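Local structure of cephalosporin hydroxylase CMCI (Streptomyces clavuligerus, 2BM8) at the interface of chains A and B and the interface of chains A and C. The protein takes part in cephamycin biosynthesis as a cephalosporin hydroxylase, probably acting on the cephalosporin nucleus to prepare the methoxy group that marks cephamycins. Residues are numbered along the deposited sequence; one frame, centred on the assembly and turned at random. Chains: chain A/B/C, Cephalosporin hydroxylase CMCI.

Contact 1: the interface of chains A and B. Residues chain A 204, 207-208, 211-213, 229; chain B 36, 38.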
loop_
_atom_site.group_PDB
_atom_site.type_symbol
_atom_site.label_atom_id
_atom_site.label_comp_id
_atom_site.label_asym_id
_atom_site.label_seq_id
_atom_site.Cartn_x
_atom_site.Cartn_y
_atom_site.Cartn_z
ATOM N N LEU A 204 -12.610 -27.208 15.240
ATOM C CA LEU A 204 -13.685 -26.705 14.378
ATOM C C LEU A 204 -14.157 -27.836 13.483
ATOM O O LEU A 204 -15.349 -27.972 13.217
ATOM C CB LEU A 204 -13.216 -25.537 13.495
ATOM C CG LEU A 204 -13.837 -24.138 13.611
ATOM C CD1 LEU A 204 -13.833 -23.463 12.234
ATOM C CD2 LEU A 204 -15.231 -24.097 14.201
ATOM N N PHE A 207 -17.071 -30.118 14.385
ATOM C CA PHE A 207 -18.453 -29.660 14.195
ATOM C C PHE A 207 -18.923 -29.722 12.727
ATOM O O PHE A 207 -19.946 -29.143 12.400
ATOM C CB PHE A 207 -18.628 -28.229 14.751
ATOM C CG PHE A 207 -18.374 -28.109 16.232
ATOM C CD1 PHE A 207 -17.073 -28.044 16.725
ATOM C CD2 PHE A 207 -19.431 -28.059 17.134
ATOM C CE1 PHE A 207 -16.826 -27.925 18.088
ATOM C CE2 PHE A 207 -19.200 -27.944 18.497
ATOM C CZ PHE A 207 -17.890 -27.878 18.975
ATOM N N ARG A 208 -18.207 -30.441 11.860
ATOM C CA ARG A 208 -18.521 -30.455 10.423
ATOM C C ARG A 208 -19.921 -30.971 10.064
ATOM O O ARG A 208 -20.468 -30.583 9.036
ATOM C CB ARG A 208 -17.457 -31.219 9.610
ATOM C CG ARG A 208 -17.301 -32.709 9.923
ATOM C CD ARG A 208 -15.985 -33.307 9.409
ATOM N NE ARG A 208 -15.869 -34.748 9.682
ATOM C CZ ARG A 208 -15.294 -35.304 10.765
ATOM N NH1 ARG A 208 -14.746 -34.557 11.731
ATOM N NH2 ARG A 208 -15.270 -36.633 10.883
ATOM N N LEU A 211 -22.529 -27.700 12.289
ATOM C CA LEU A 211 -22.386 -26.283 11.997
ATOM C C LEU A 211 -21.691 -26.100 10.653
ATOM O O LEU A 211 -20.912 -26.949 10.221
ATOM C CB LEU A 211 -21.622 -25.588 13.128
ATOM C CG LEU A 211 -22.336 -25.601 14.485
ATOM C CD1 LEU A 211 -21.488 -24.952 15.599
ATOM C CD2 LEU A 211 -23.686 -24.913 14.366
ATOM N N SER A 212 -22.023 -24.997 9.988
ATOM C CA SER A 212 -21.337 -24.557 8.777
ATOM C C SER A 212 -21.025 -23.041 8.848
ATOM O O SER A 212 -21.774 -22.280 9.456
ATOM C CB SER A 212 -22.205 -24.864 7.564
ATOM O OG SER A 212 -23.248 -23.910 7.449
ATOM N N MET A 213 -19.906 -22.619 8.251
ATOM C CA MET A 213 -19.599 -21.194 8.099
ATOM C C MET A 213 -20.471 -20.600 7.002
ATOM O O MET A 213 -20.540 -21.147 5.897
ATOM C CB MET A 213 -18.125 -20.959 7.747
ATOM C CG MET A 213 -17.731 -19.484 7.723
ATOM S SD MET A 213 -15.951 -19.185 7.896
ATOM C CE MET A 213 -15.296 -20.236 6.581
ATOM N N LEU A 229 -21.075 -18.840 12.096
ATOM C CA LEU A 229 -21.456 -20.234 11.934
ATOM C C LEU A 229 -22.940 -20.397 12.219
ATOM O O LEU A 229 -23.519 -19.600 12.937
ATOM C CB LEU A 229 -20.653 -21.096 12.903
ATOM C CG LEU A 229 -19.209 -20.657 13.172
ATOM C CD1 LEU A 229 -18.587 -21.513 14.240
ATOM C CD2 LEU A 229 -18.365 -20.726 11.913
ATOM N N TRP B 36 -20.202 -23.232 3.932
ATOM C CA TRP B 36 -18.862 -23.787 3.813
ATOM C C TRP B 36 -18.611 -24.834 4.901
ATOM O O TRP B 36 -18.921 -24.595 6.061
ATOM C CB TRP B 36 -17.805 -22.677 3.884
ATOM C CG TRP B 36 -16.515 -23.136 3.324
ATOM C CD1 TRP B 36 -15.536 -23.791 3.996
ATOM C CD2 TRP B 36 -16.077 -23.049 1.964
ATOM N NE1 TRP B 36 -14.503 -24.102 3.149
ATOM C CE2 TRP B 36 -14.807 -23.663 1.892
ATOM C CE3 TRP B 36 -16.622 -22.512 0.793
ATOM C CZ2 TRP B 36 -14.073 -23.758 0.702
ATOM C CZ3 TRP B 36 -15.882 -22.601 -0.397
ATOM C CH2 TRP B 36 -14.624 -23.221 -0.427
ATOM N N LEU B 38 -16.777 -27.047 7.733
ATOM C CA LEU B 38 -15.814 -26.647 8.759
ATOM C C LEU B 38 -14.528 -27.481 8.768
ATOM O O LEU B 38 -13.501 -27.058 9.317
ATOM C CB LEU B 38 -16.486 -26.682 10.137
ATOM C CG LEU B 38 -16.954 -25.347 10.744
ATOM C CD1 LEU B 38 -17.133 -24.265 9.704
ATOM C CD2 LEU B 38 -18.244 -25.506 11.557
HETATM O O HOH W 1 -19.694 -27.767 8.294
#
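B:Leu38 lies against A:Leu204, A:Leu211 and A:Met213, sinking its side chain into a hydrophobic patch of chain A at a two-fold interface between copies. Its two methyl branches divide the work. CD2 faces strand 211-214 at its start, 3.7 Å from CB of A:Leu211, while CD1 turns further along the strand, 4.0 Å from CB of A:Met213. On the helix 197-205 side, CG of B:Leu38 is 3.9 Å from CD1 of A:Leu204, the two leucines crossing at a slant. A branched aliphatic residue suits this place because it can reach strand and helix together; an alanine at B:Leu38 would probably leave a gap between A:Leu204 and A:Leu211 and strip A:Met213 CB of its apolar neighbour.

The leucine is held there by the backbone beside it. B:Trp36, in strand 35-37, forms an antiparallel bridge with A:Met213, so the arm of chain B adds a short edge to the strand of chain A. N of A:Met213 donates to O of B:Trp36 at 3.1 Å, and the return bond comes from N of B:Trp36 to O of A:Met213. This reciprocal pair is what makes the bridge, and beside it CB of A:Met213 does the side-chain touching. Where the arm turns into 3-10 helix 38-43, a water joins the chains, 3.1 Å from N of B:Leu38 and 3.0 Å from O of A:Arg208.

Contact 2: the interface of chains A and C. Residues chain A 202-203, 206; chain C 7-9.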
loop_
_atom_site.group_PDB
_atom_site.type_symbol
_atom_site.label_atom_id
_atom_site.label_comp_id
_atom_site.label_asym_id
_atom_site.label_seq_id
_atom_site.Cartn_x
_atom_site.Cartn_y
_atom_site.Cartn_z
ATOM N N GLU A 202 -8.663 -28.956 13.909
ATOM C CA GLU A 202 -9.204 -30.202 14.445
ATOM C C GLU A 202 -10.508 -29.927 15.185
ATOM O O GLU A 202 -11.510 -30.588 14.929
ATOM C CB GLU A 202 -8.196 -30.869 15.397
ATOM C CG GLU A 202 -8.593 -32.264 15.852
ATOM C CD GLU A 202 -7.696 -32.826 16.949
ATOM O OE1 GLU A 202 -6.560 -32.323 17.144
ATOM O OE2 GLU A 202 -8.134 -33.789 17.616
ATOM N N TYR A 203 -10.485 -28.930 16.074
ATOM C CA TYR A 203 -11.611 -28.619 16.956
ATOM C C TYR A 203 -12.824 -28.129 16.175
ATOM O O TYR A 203 -13.935 -28.574 16.428
ATOM C CB TYR A 203 -11.215 -27.565 18.009
ATOM C CG TYR A 203 -10.250 -28.029 19.101
ATOM C CD1 TYR A 203 -9.889 -27.171 20.136
ATOM C CD2 TYR A 203 -9.689 -29.314 19.098
ATOM C CE1 TYR A 203 -9.011 -27.575 21.138
ATOM C CE2 TYR A 203 -8.807 -29.720 20.094
ATOM C CZ TYR A 203 -8.473 -28.846 21.107
ATOM O OH TYR A 203 -7.596 -29.244 22.090
ATOM N N ALA A 206 -14.429 -30.844 14.136
ATOM C CA ALA A 206 -15.311 -31.741 14.866
ATOM C C ALA A 206 -16.788 -31.377 14.713
ATOM O O ALA A 206 -17.657 -32.225 14.905
ATOM C CB ALA A 206 -14.932 -31.760 16.335
ATOM N N GLN C 7 -15.033 -35.225 22.500
ATOM C CA GLN C 7 -13.705 -34.617 22.326
ATOM C C GLN C 7 -13.400 -33.619 23.444
ATOM O O GLN C 7 -14.231 -32.773 23.781
ATOM C CB GLN C 7 -13.591 -33.926 20.966
ATOM C CG GLN C 7 -12.318 -33.084 20.781
ATOM C CD GLN C 7 -11.563 -33.363 19.477
ATOM O OE1 GLN C 7 -10.350 -33.156 19.414
ATOM N NE2 GLN C 7 -12.274 -33.815 18.445
ATOM N N ASN C 8 -12.192 -33.731 23.994
ATOM C CA ASN C 8 -11.734 -32.904 25.110
ATOM C C ASN C 8 -11.052 -31.654 24.554
ATOM O O ASN C 8 -10.010 -31.754 23.896
ATOM C CB ASN C 8 -10.756 -33.691 26.002
ATOM C CG ASN C 8 -11.339 -35.022 26.507
ATOM O OD1 ASN C 8 -11.841 -35.110 27.629
ATOM N ND2 ASN C 8 -11.252 -36.060 25.681
ATOM N N PHE C 9 -11.640 -30.486 24.807
ATOM C CA PHE C 9 -11.159 -29.231 24.217
ATOM C C PHE C 9 -10.224 -28.453 25.146
ATOM O O PHE C 9 -10.667 -27.911 26.158
ATOM C CB PHE C 9 -12.348 -28.344 23.852
ATOM C CG PHE C 9 -13.241 -28.928 22.795
ATOM C CD1 PHE C 9 -14.495 -29.432 23.121
ATOM C CD2 PHE C 9 -12.838 -28.956 21.468
ATOM C CE1 PHE C 9 -15.327 -29.962 22.138
ATOM C CE2 PHE C 9 -13.666 -29.482 20.478
ATOM C CZ PHE C 9 -14.914 -29.988 20.815
#
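A:Tyr203 and C:Phe9 each set CG anti to their own carbonyl carbon (chi1 -71° and -64°), which turns each ring towards the other chain; the two side chains slide past each other in opposite directions. The contact joins helix 197-205 of one copy of this Rhamnosyl O-methyltransferase/CmcI family protein to the N-terminal tail of another. The ring planes stand at 86°, an edge-to-face pair: the CD2 edge of C:Phe9 points at one face of A:Tyr203, 3.6 Å from CG and nearer the rim than the centre. Aromatic residues suit the place because the polarised C-H edge of one can meet the electron-rich face of the other. An alanine in place of A:Tyr203 would probably leave the C:Phe9 edge without the face it packs on and let the tail shift.

C:Gln7 steadies the phenylalanine within its own chain, laying its CG 3.8 Å above one face of the ring. Its chain then bends at its second torsion and carries the amide towards the end of the helix, where NE2 comes 4.0 Å from CB of A:Ala206 in the loop just after it, a residue small enough to admit it. OE1 of C:Gln7 is modelled 2.9 Å from carboxylate oxygen OE2 of A:Glu202. Two acceptors so close make this pairing doubtful as built; an amide turned over would present NE2 to the carboxylate instead, and a hydrogen bond would then be plausible.

Contact 3: the interface of chains A and C. Residues chain A 2, 4; chain C 170, 173-174, 210.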
loop_
_atom_site.group_PDB
_atom_site.type_symbol
_atom_site.label_atom_id
_atom_site.label_comp_id
_atom_site.label_asym_id
_atom_site.label_seq_id
_atom_site.Cartn_x
_atom_site.Cartn_y
_atom_site.Cartn_z
ATOM N N ASN A 2 10.128 13.024 42.345
ATOM C CA ASN A 2 9.705 11.976 41.365
ATOM C C ASN A 2 8.534 11.136 41.901
ATOM O O ASN A 2 8.705 10.343 42.835
ATOM C CB ASN A 2 10.897 11.077 40.977
ATOM C CG ASN A 2 11.840 10.790 42.144
ATOM O OD1 ASN A 2 13.058 10.944 42.027
ATOM N ND2 ASN A 2 11.281 10.353 43.265
ATOM N N TYR A 4 6.708 8.550 40.782
ATOM C CA TYR A 4 6.461 7.138 40.477
ATOM C C TYR A 4 6.209 6.364 41.785
ATOM O O TYR A 4 5.408 5.429 41.807
ATOM C CB TYR A 4 7.603 6.499 39.646
ATOM C CG TYR A 4 8.968 6.432 40.320
ATOM C CD1 TYR A 4 9.367 5.297 41.025
ATOM C CD2 TYR A 4 9.866 7.497 40.237
ATOM C CE1 TYR A 4 10.618 5.232 41.645
ATOM C CE2 TYR A 4 11.119 7.440 40.855
ATOM C CZ TYR A 4 11.487 6.308 41.556
ATOM O OH TYR A 4 12.720 6.254 42.165
ATOM N N LYS C 170 9.023 0.211 39.110
ATOM C CA LYS C 170 9.304 0.986 40.315
ATOM C C LYS C 170 10.274 0.231 41.217
ATOM O O LYS C 170 11.158 0.833 41.826
ATOM C CB LYS C 170 7.975 1.268 41.040
ATOM C CG LYS C 170 8.045 1.958 42.402
ATOM C CD LYS C 170 6.948 1.417 43.319
ATOM C CE LYS C 170 6.891 2.148 44.656
ATOM N NZ LYS C 170 7.409 1.295 45.749
ATOM N N VAL C 173 13.777 0.362 39.301
ATOM C CA VAL C 173 14.408 1.661 39.493
ATOM C C VAL C 173 14.957 1.835 40.918
ATOM O O VAL C 173 16.073 2.314 41.099
ATOM C CB VAL C 173 13.417 2.798 39.154
ATOM C CG1 VAL C 173 13.919 4.143 39.671
ATOM C CG2 VAL C 173 13.175 2.858 37.638
ATOM N N ASP C 174 14.189 1.420 41.921
ATOM C CA ASP C 174 14.561 1.679 43.311
ATOM C C ASP C 174 15.644 0.725 43.819
ATOM O O ASP C 174 16.544 1.147 44.543
ATOM C CB ASP C 174 13.335 1.604 44.243
ATOM C CG ASP C 174 12.436 2.835 44.148
ATOM O OD1 ASP C 174 12.924 3.917 43.738
ATOM O OD2 ASP C 174 11.224 2.810 44.468
ATOM N N VAL C 210 13.764 9.319 36.156
ATOM C CA VAL C 210 14.556 8.109 36.408
ATOM C C VAL C 210 14.846 7.276 35.151
ATOM O O VAL C 210 15.929 6.714 35.012
ATOM C CB VAL C 210 13.868 7.220 37.473
ATOM C CG1 VAL C 210 13.851 7.930 38.813
ATOM C CG2 VAL C 210 12.429 6.828 37.062
#
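A tail-to-body interface joins A:Tyr4, near the start of chain A, to C:Lys170, C:Val173 and C:Asp174 of helix 165-175 and to C:Val210 of a nearby loop; it fastens the N-terminal tail of one copy onto a second. The anchor is the phenol of A:Tyr4. Its OH donates to carboxylate oxygen OD1 of C:Asp174 at 2.8 Å, meeting that oxygen nearly along its C-O axis. The two side chains arrive from opposite directions, and ring and carboxylate planes differ by 38°. The carboxylate carbon CG of C:Asp174 lies at the ring edge, 3.9 Å from CE1. Also at this edge, and in plane, is CG of C:Lys170, 3.8 Å from CD1, so the aliphatic stem of the lysine serves as packing surface.

Two valines support the phenol end from one side of the ring plane. CG1 of C:Val210 comes 3.4 Å from CE2, and CG1 of C:Val173 lies 3.8 Å from CZ. Both approach at a slant, giving the ring an apolar seat while its polar end finds an acceptor. In A:Tyr4, CG stands between the backbone N and the carbonyl carbon (chi1 64°), which swings the ring from the tail towards helix and loop. Tyrosine suits the place by joining a flat apolar body to a terminal donor; a short carboxylate on a helix offers a well-placed mate. The site thereby pins the start of the N-terminal tail and probably contributes to holding the copies together in the assembly.

Contact 4: the interface of chains A and B. Residues chain A 32, 44-48; chain B 215, 219.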
loop_
_atom_site.group_PDB
_atom_site.type_symbol
_atom_site.label_atom_id
_atom_site.label_comp_id
_atom_site.label_asym_id
_atom_site.label_seq_id
_atom_site.Cartn_x
_atom_site.Cartn_y
_atom_site.Cartn_z
ATOM N N ARG A 32 -6.751 21.464 16.717
ATOM C CA ARG A 32 -7.433 22.280 15.720
ATOM C C ARG A 32 -8.719 22.832 16.297
ATOM O O ARG A 32 -9.270 22.247 17.210
ATOM C CB ARG A 32 -7.767 21.431 14.493
ATOM C CG ARG A 32 -8.871 20.397 14.727
ATOM C CD ARG A 32 -8.860 19.224 13.770
ATOM N NE ARG A 32 -7.599 18.502 13.832
ATOM C CZ ARG A 32 -7.274 17.474 13.059
ATOM N NH1 ARG A 32 -8.124 17.005 12.150
ATOM N NH2 ARG A 32 -6.095 16.899 13.210
ATOM N N ALA A 44 -6.937 22.925 6.025
ATOM C CA ALA A 44 -7.441 22.159 7.166
ATOM C C ALA A 44 -6.857 20.770 7.117
ATOM O O ALA A 44 -6.780 20.167 6.039
ATOM C CB ALA A 44 -8.950 22.080 7.140
ATOM N N PRO A 45 -6.467 20.238 8.269
ATOM C CA PRO A 45 -5.892 18.893 8.308
ATOM C C PRO A 45 -6.939 17.842 7.915
ATOM O O PRO A 45 -8.146 18.042 8.091
ATOM C CB PRO A 45 -5.445 18.745 9.765
ATOM C CG PRO A 45 -6.316 19.698 10.525
ATOM C CD PRO A 45 -6.584 20.834 9.610
ATOM N N ARG A 46 -6.455 16.723 7.389
ATOM C CA ARG A 46 -7.306 15.739 6.745
ATOM C C ARG A 46 -7.545 14.474 7.576
ATOM O O ARG A 46 -8.461 13.711 7.291
ATOM C CB ARG A 46 -6.769 15.472 5.318
ATOM C CG ARG A 46 -7.131 16.666 4.381
ATOM C CD ARG A 46 -6.499 16.764 2.961
ATOM N NE ARG A 46 -6.683 15.623 2.061
ATOM C CZ ARG A 46 -7.809 14.953 1.878
ATOM N NH1 ARG A 46 -8.916 15.291 2.534
ATOM N NH2 ARG A 46 -7.833 13.915 1.035
ATOM N N ASP A 47 -6.762 14.281 8.631
ATOM C CA ASP A 47 -6.947 13.154 9.549
ATOM C C ASP A 47 -8.121 13.377 10.524
ATOM O O ASP A 47 -8.693 14.468 10.605
ATOM C CB ASP A 47 -5.646 12.870 10.319
ATOM C CG ASP A 47 -5.181 14.062 11.171
ATOM O OD1 ASP A 47 -4.615 13.846 12.255
ATOM O OD2 ASP A 47 -5.323 15.258 10.847
ATOM N N LEU A 48 -8.448 12.337 11.283
ATOM C CA LEU A 48 -9.696 12.259 12.040
ATOM C C LEU A 48 -9.817 13.348 13.119
ATOM O O LEU A 48 -10.893 13.931 13.303
ATOM C CB LEU A 48 -9.816 10.851 12.649
ATOM C CG LEU A 48 -11.158 10.350 13.184
ATOM C CD1 LEU A 48 -12.342 10.771 12.330
ATOM C CD2 LEU A 48 -11.123 8.846 13.324
ATOM N N MET B 215 -15.069 20.392 12.086
ATOM C CA MET B 215 -13.950 19.464 12.029
ATOM C C MET B 215 -14.134 18.194 12.832
ATOM O O MET B 215 -13.342 17.270 12.674
ATOM C CB MET B 215 -12.677 20.158 12.484
ATOM C CG MET B 215 -12.270 21.295 11.594
ATOM S SD MET B 215 -12.080 20.854 9.871
ATOM C CE MET B 215 -10.435 20.089 9.936
ATOM N N ASN B 219 -13.870 15.106 8.690
ATOM C CA ASN B 219 -12.917 14.064 8.252
ATOM C C ASN B 219 -13.349 12.635 8.627
ATOM O O ASN B 219 -12.567 11.711 8.541
ATOM C CB ASN B 219 -11.508 14.365 8.784
ATOM C CG ASN B 219 -10.996 15.744 8.355
ATOM O OD1 ASN B 219 -11.220 16.185 7.225
ATOM N ND2 ASN B 219 -10.315 16.431 9.263
HETATM O O HOH W 2 -13.548 14.375 11.706
HETATM O O HOH W 3 -10.263 14.519 4.922
#
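The loop that follows 3-10 helix 38-43 in chain A receives the side chain of B:Asn219, from the stretch between strands 211-214 and 228-231 of chain B. A primary amide suits the place because it can donate to backbone carbonyls that the loop presents. ND2 of B:Asn219 gives a hydrogen bond to O of A:Pro45 at 2.9 Å, tilted 32° from the carbonyl plane, and a weak one to O of A:Asp47. With CG anti to its own carbonyl carbon (chi1 -57°), the asparagine directs its amide into the turn formed by A:Pro45, A:Arg46 and A:Asp47.

B:Met215 packs beside it. Its chain bends at chi2 and chi3, bringing methyl CE 3.7 Å from CB of A:Ala44 and 3.9 Å from CD of A:Pro45, a flexible thioether that can fit its methyl against small, rigid partners.

Beside the loop, A:Arg32 probably steadies its shape, gripping A:Asp47 end-on with two nitrogens. NH1 donates to O of A:Asp47 from above the carbonyl plane; the same oxygen also takes the weak bond from B:Asn219. NH2 makes a salt bridge to carboxylate oxygen OD2 of A:Asp47 at 3.0 Å, while CG of A:Pro45 lies over the centre of the guanidinium face, 3.5 Å above it. Two waters complete the joint. One links O of A:Leu48 with N of B:Asn219 and O of B:Met215; the other stands 3.1 Å from O of A:Arg46 and 3.0 Å from amide oxygen OD1 of B:Asn219.

Contacts 1 and 2 share helix 197-205 of chain A, and the centres of their C-alpha atoms are about 13 Å apart: A:Leu204 turns to chain B, while A:Glu202 and A:Tyr203 meet chain C, so one helix serves two neighbours. C-alpha centres of the other pairs lie about 38 to 53 Å apart. Contacts 1 and 4 use adjoining segments of one interface with giver and receiver exchanged: residues 32 to 48 of one copy lie on residues 204 to 229 of the other. Contacts 2 and 3 likewise exchange N-terminal tails. Each chain thus reaches two partners through different two-fold interfaces, an arrangement that would link the six copies.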